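Local coordinates for metallophosphoesterase TT1561-like domain-containing protein (Aquifex aeolicus, PDB 2YVT), which is of unknown function but belongs to the calcineurin-like metallophosphoesterase superfamily, whose members typically hydrolyse phosphate esters at a metal centre, at residues F14-D19 / E71-E76; T206-L211 / G229-V234. All coordinates share one frame; numbering follows the deposited sequence.

Contact 1. Residues F14-D19 / E71-E76; sequences FKERFD and EHYIIE
Glu16 holds its CG anti to the carbonyl carbon and beside the backbone N (chi1 -52°) and runs out fully extended, which carries its carboxylate across to the phenol of Tyr73 on helix 65-86. The tyrosine has turned well short of the anti position (chi1 142°), a departure from the usual staggering. Its CB leaves the helix at an angle to the loop, but the length of the side chain brings the hydroxyl to the carboxylate. There Tyr73 OH donates to Glu16 OE2 at 2.5 Å, a very short hydrogen bond. The acceptor comes in at the ring edge, near its plane: OE2 stands 3.4 Å from Tyr73 CZ, and OE1 lies 3.9 Å from Tyr73 CE1. Carboxylate and ring are turned 48° against each other, so the two flat groups neither stack nor lie coplanar.

The loop side is shaped by a type I' turn from Phe14 to Arg17, closed by Arg17 N to Phe14 O at 3.0 Å; Lys15 and Glu16 occupy its two central, positive-phi positions. Beyond it, Arg17 grips Asp19 side-on, with NE to OD1 and NH2 to OD2, both 2.8 Å and both to syn lone pairs. Backbone hydrogen bonds of Lys15 with Asn41 and of Glu16 with Ile42 fix the turn to the loop after strand 35-39.

That neighbouring loop also takes part in the polar junction: Lys44 N bonds Glu16 OE2, and Asn45 N bonds Tyr73 OH. Each oxygen therefore has a backbone amide partner besides the other, which restricts movement of both groups. The two amides would probably stabilise negative charge on the carboxylate, and the very short O-to-O distance is consistent with a strong, charge-assisted bond between loop and helix.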
# COMPACT_ATOMS: atom_id res chain seq x y z
N PHE A 14 -2.80 -0.19 8.10
CA PHE A 14 -2.17 -0.23 9.42
C PHE A 14 -2.85 0.77 10.36
O PHE A 14 -3.13 0.45 11.52
CB PHE A 14 -0.67 0.03 9.30
CG PHE A 14 0.02 0.18 10.62
CD1 PHE A 14 0.22 -0.94 11.42
CD2 PHE A 14 0.46 1.42 11.05
CE1 PHE A 14 0.85 -0.80 12.66
CE2 PHE A 14 1.08 1.57 12.29
CZ PHE A 14 1.28 0.46 13.09
N LYS A 15 -3.12 1.98 9.85
CA LYS A 15 -3.91 3.01 10.55
C LYS A 15 -3.49 3.19 12.01
O LYS A 15 -4.32 3.22 12.92
CB LYS A 15 -5.42 2.71 10.43
CG LYS A 15 -6.00 2.98 9.05
CD LYS A 15 -7.50 2.70 8.98
CE LYS A 15 -8.03 2.92 7.57
NZ LYS A 15 -9.54 2.97 7.51
N GLU A 16 -2.18 3.30 12.21
CA GLU A 16 -1.59 3.59 13.52
C GLU A 16 -1.90 2.54 14.60
O GLU A 16 -1.92 2.85 15.80
CB GLU A 16 -2.00 5.00 13.98
CG GLU A 16 -1.71 6.07 12.94
CD GLU A 16 -2.06 7.47 13.38
OE1 GLU A 16 -2.27 7.72 14.60
OE2 GLU A 16 -2.14 8.33 12.47
N ARG A 17 -2.13 1.29 14.18
CA ARG A 17 -2.45 0.21 15.12
C ARG A 17 -1.20 -0.47 15.69
O ARG A 17 -0.96 -1.67 15.50
CB ARG A 17 -3.47 -0.78 14.53
CG ARG A 17 -4.84 -0.13 14.23
CD ARG A 17 -5.47 0.51 15.49
NE ARG A 17 -5.71 -0.50 16.52
CZ ARG A 17 -6.78 -1.29 16.55
NH1 ARG A 17 -7.73 -1.16 15.63
NH2 ARG A 17 -6.90 -2.20 17.50
N PHE A 18 -0.41 0.32 16.39
CA PHE A 18 0.80 -0.20 17.01
C PHE A 18 0.47 -1.29 18.02
O PHE A 18 1.28 -2.20 18.23
CB PHE A 18 1.60 0.93 17.68
CG PHE A 18 2.01 2.01 16.72
CD1 PHE A 18 3.14 1.86 15.92
CD2 PHE A 18 1.26 3.18 16.60
CE1 PHE A 18 3.51 2.84 15.02
CE2 PHE A 18 1.63 4.18 15.70
CZ PHE A 18 2.77 4.01 14.91
N ASP A 19 -0.72 -1.20 18.63
CA ASP A 19 -1.19 -2.19 19.60
C ASP A 19 -1.30 -3.59 19.01
O ASP A 19 -1.27 -4.58 19.74
CB ASP A 19 -2.55 -1.77 20.20
CG ASP A 19 -3.65 -1.63 19.15
OD1 ASP A 19 -3.45 -0.88 18.18
OD2 ASP A 19 -4.73 -2.25 19.32
N GLU A 71 2.04 18.71 11.27
CA GLU A 71 3.33 18.15 10.87
C GLU A 71 4.04 17.40 11.99
O GLU A 71 4.61 16.34 11.75
CB GLU A 71 4.25 19.22 10.28
CG GLU A 71 3.91 19.58 8.85
CD GLU A 71 4.82 20.65 8.28
OE1 GLU A 71 5.88 20.94 8.89
OE2 GLU A 71 4.47 21.21 7.22
N HIS A 72 4.02 17.95 13.21
CA HIS A 72 4.69 17.28 14.32
C HIS A 72 4.12 15.87 14.56
O HIS A 72 4.89 14.91 14.69
CB HIS A 72 4.64 18.12 15.60
CG HIS A 72 5.42 17.53 16.73
ND1 HIS A 72 4.85 16.69 17.67
CD2 HIS A 72 6.73 17.62 17.05
CE1 HIS A 72 5.78 16.31 18.53
NE2 HIS A 72 6.93 16.85 18.18
N TYR A 73 2.79 15.77 14.59
CA TYR A 73 2.09 14.48 14.73
C TYR A 73 2.43 13.52 13.59
O TYR A 73 2.74 12.35 13.82
CB TYR A 73 0.56 14.68 14.83
CG TYR A 73 -0.28 13.63 14.11
CD1 TYR A 73 -0.45 12.35 14.63
CD2 TYR A 73 -0.91 13.93 12.89
CE1 TYR A 73 -1.21 11.38 13.97
CE2 TYR A 73 -1.68 12.97 12.21
CZ TYR A 73 -1.82 11.71 12.76
OH TYR A 73 -2.59 10.76 12.11
N ILE A 74 2.40 14.03 12.36
CA ILE A 74 2.65 13.18 11.18
C ILE A 74 4.07 12.61 11.23
O ILE A 74 4.28 11.41 11.06
CB ILE A 74 2.43 13.97 9.86
CG1 ILE A 74 0.95 14.32 9.67
CG2 ILE A 74 2.97 13.20 8.64
CD1 ILE A 74 0.71 15.38 8.62
N ILE A 75 5.04 13.48 11.51
CA ILE A 75 6.44 13.06 11.58
C ILE A 75 6.70 12.06 12.71
O ILE A 75 7.35 11.02 12.50
CB ILE A 75 7.38 14.28 11.72
CG1 ILE A 75 7.31 15.13 10.44
CG2 ILE A 75 8.80 13.82 12.01
CD1 ILE A 75 7.80 16.56 10.61
N GLU A 76 6.20 12.36 13.90
CA GLU A 76 6.40 11.49 15.06
C GLU A 76 5.79 10.11 14.81
O GLU A 76 6.38 9.07 15.14
CB GLU A 76 5.76 12.15 16.29
CG GLU A 76 6.05 11.47 17.62
CD GLU A 76 5.57 12.29 18.82
OE1 GLU A 76 4.72 13.18 18.65
OE2 GLU A 76 6.07 12.05 19.95

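Contact 2. Residues T206-L211 / G229-V234; sequences TIIKSL and GNTIVV
Helix 202-211 packs against a mixed beta sheet, and Ile208 is the residue through which this last turn and a half of the helix meets strand 231-235. Two points of its branched side chain do the touching. CG2 rests against the side chain of Thr231, 3.3 Å from OG1 and 3.7 Å from CB, while CD1 reaches Val233 CG2 at 3.8 Å. The division follows from the first torsion of Ile208 (chi1 -74°): CG2 is anti to the backbone N, CG1 is anti to the carbonyl carbon, and CD1 continues outward on the second branch. Thr231 and Val233, two residues apart on the strand, both direct CB toward the helix, so the isoleucine spans successive positions on one face of the sheet. The backbones come closest at Ile208 and Thr231, with their CA atoms 7.1 Å apart.

The chi1 of Thr231 (-59°) makes the hydroxyl the branch set next to Ile208 CG2. That approach is a van der Waals one; the hydrogen bond of OG1 is with Pro213 O, in the link that follows the helix. A buried hydroxyl is thus satisfied at the edge of an apolar contact. Nearby, Asn230 ND2 bonds Asn212 OD1, a second tie between the same link and the turn just before the strand.

Gly229 and Asn230 form the bend between strands 224-228 and 231-235, with backbone angles close to those of the central pair of a type II' turn; the positive phi favours glycine. Pro184 also touches Ile208, and Val218 touches Val233. Helix 202-211 connects the adjacent parallel strands 175-180 and 215-218 as a beta-alpha-beta crossover and also covers the next strand, 231-235, parallel to 215-218, as in the layered alpha/beta sandwich of calcineurin-like phosphoesterases.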
# COMPACT_ATOMS: atom_id res chain seq x y z
N THR A 206 -7.01 -1.23 -15.51
CA THR A 206 -6.29 -0.79 -16.70
C THR A 206 -4.78 -1.01 -16.55
O THR A 206 -4.14 -1.53 -17.47
CB THR A 206 -6.63 0.66 -17.06
OG1 THR A 206 -8.05 0.80 -17.23
CG2 THR A 206 -5.93 1.07 -18.34
N ILE A 207 -4.21 -0.62 -15.40
CA ILE A 207 -2.80 -0.88 -15.10
C ILE A 207 -2.49 -2.37 -15.18
O ILE A 207 -1.47 -2.77 -15.72
CB ILE A 207 -2.39 -0.47 -13.66
CG1 ILE A 207 -2.63 1.01 -13.37
CG2 ILE A 207 -0.92 -0.85 -13.40
CD1 ILE A 207 -2.38 1.35 -11.91
N ILE A 208 -3.37 -3.19 -14.61
CA ILE A 208 -3.18 -4.62 -14.61
C ILE A 208 -3.19 -5.17 -16.04
O ILE A 208 -2.36 -6.01 -16.38
CB ILE A 208 -4.22 -5.31 -13.71
CG1 ILE A 208 -3.86 -5.08 -12.23
CG2 ILE A 208 -4.33 -6.80 -14.03
CD1 ILE A 208 -4.93 -5.52 -11.25
N LYS A 209 -4.10 -4.66 -16.86
CA LYS A 209 -4.17 -5.05 -18.27
C LYS A 209 -2.88 -4.65 -19.00
O LYS A 209 -2.30 -5.44 -19.75
CB LYS A 209 -5.41 -4.43 -18.93
CG LYS A 209 -5.40 -4.36 -20.47
CD LYS A 209 -5.68 -5.71 -21.11
CE LYS A 209 -5.76 -5.59 -22.63
NZ LYS A 209 -6.05 -6.89 -23.26
N SER A 210 -2.43 -3.42 -18.74
CA SER A 210 -1.24 -2.89 -19.39
C SER A 210 0.05 -3.61 -18.99
O SER A 210 0.86 -3.96 -19.86
CB SER A 210 -1.11 -1.38 -19.11
OG SER A 210 0.05 -0.86 -19.73
N LEU A 211 0.23 -3.83 -17.69
CA LEU A 211 1.48 -4.39 -17.15
C LEU A 211 1.49 -5.91 -17.07
O LEU A 211 2.57 -6.52 -17.04
CB LEU A 211 1.75 -3.81 -15.76
CG LEU A 211 2.00 -2.31 -15.65
CD1 LEU A 211 2.50 -1.97 -14.25
CD2 LEU A 211 2.98 -1.82 -16.70
N GLY A 229 -8.00 -10.10 -15.17
CA GLY A 229 -7.24 -10.46 -16.37
C GLY A 229 -6.52 -11.76 -16.06
O GLY A 229 -7.16 -12.75 -15.69
N ASN A 230 -5.19 -11.75 -16.17
CA ASN A 230 -4.35 -12.91 -15.87
C ASN A 230 -3.65 -12.80 -14.51
O ASN A 230 -2.88 -13.68 -14.11
CB ASN A 230 -3.31 -13.11 -16.97
CG ASN A 230 -3.89 -12.94 -18.37
OD1 ASN A 230 -4.84 -13.63 -18.75
ND2 ASN A 230 -3.34 -12.00 -19.13
N THR A 231 -3.92 -11.71 -13.80
CA THR A 231 -3.24 -11.38 -12.55
C THR A 231 -4.00 -11.87 -11.33
O THR A 231 -5.20 -11.64 -11.22
CB THR A 231 -3.09 -9.85 -12.45
OG1 THR A 231 -2.36 -9.37 -13.58
CG2 THR A 231 -2.38 -9.42 -11.15
N ILE A 232 -3.29 -12.53 -10.40
CA ILE A 232 -3.87 -12.86 -9.10
C ILE A 232 -3.82 -11.60 -8.24
O ILE A 232 -2.73 -11.09 -7.94
CB ILE A 232 -3.10 -13.98 -8.36
CG1 ILE A 232 -3.08 -15.27 -9.19
CG2 ILE A 232 -3.70 -14.22 -6.96
CD1 ILE A 232 -2.13 -16.29 -8.65
N VAL A 233 -5.00 -11.10 -7.87
CA VAL A 233 -5.10 -9.90 -7.05
C VAL A 233 -5.48 -10.31 -5.63
O VAL A 233 -6.44 -11.06 -5.42
CB VAL A 233 -6.12 -8.90 -7.63
CG1 VAL A 233 -6.18 -7.63 -6.78
CG2 VAL A 233 -5.76 -8.56 -9.09
N VAL A 234 -4.70 -9.83 -4.66
CA VAL A 234 -4.91 -10.17 -3.26
C VAL A 234 -5.11 -8.91 -2.45
O VAL A 234 -4.23 -8.04 -2.40
CB VAL A 234 -3.69 -10.95 -2.69
CG1 VAL A 234 -3.92 -11.33 -1.23
CG2 VAL A 234 -3.41 -12.20 -3.52

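From the N terminus, strand 7-12 runs into the loop of contact 1, which closes after 51 intervening residues on helix 65-86. It ties the first strand-to-helix connection to that helix beside the six-stranded sheet. The chain then completes the parallel part of this sheet and enters the seven-stranded one. There contact 2 closes a much shorter loop, 17 residues containing strands 215-218 and 224-228, and joins helix 202-211 to strand 231-235. The contacts follow in series, neither nested nor crossed. Their centres lie 32 Å apart on opposite sides of the chain's centre: a polar junction at the surface beside one sheet, and a buried apolar one on the other.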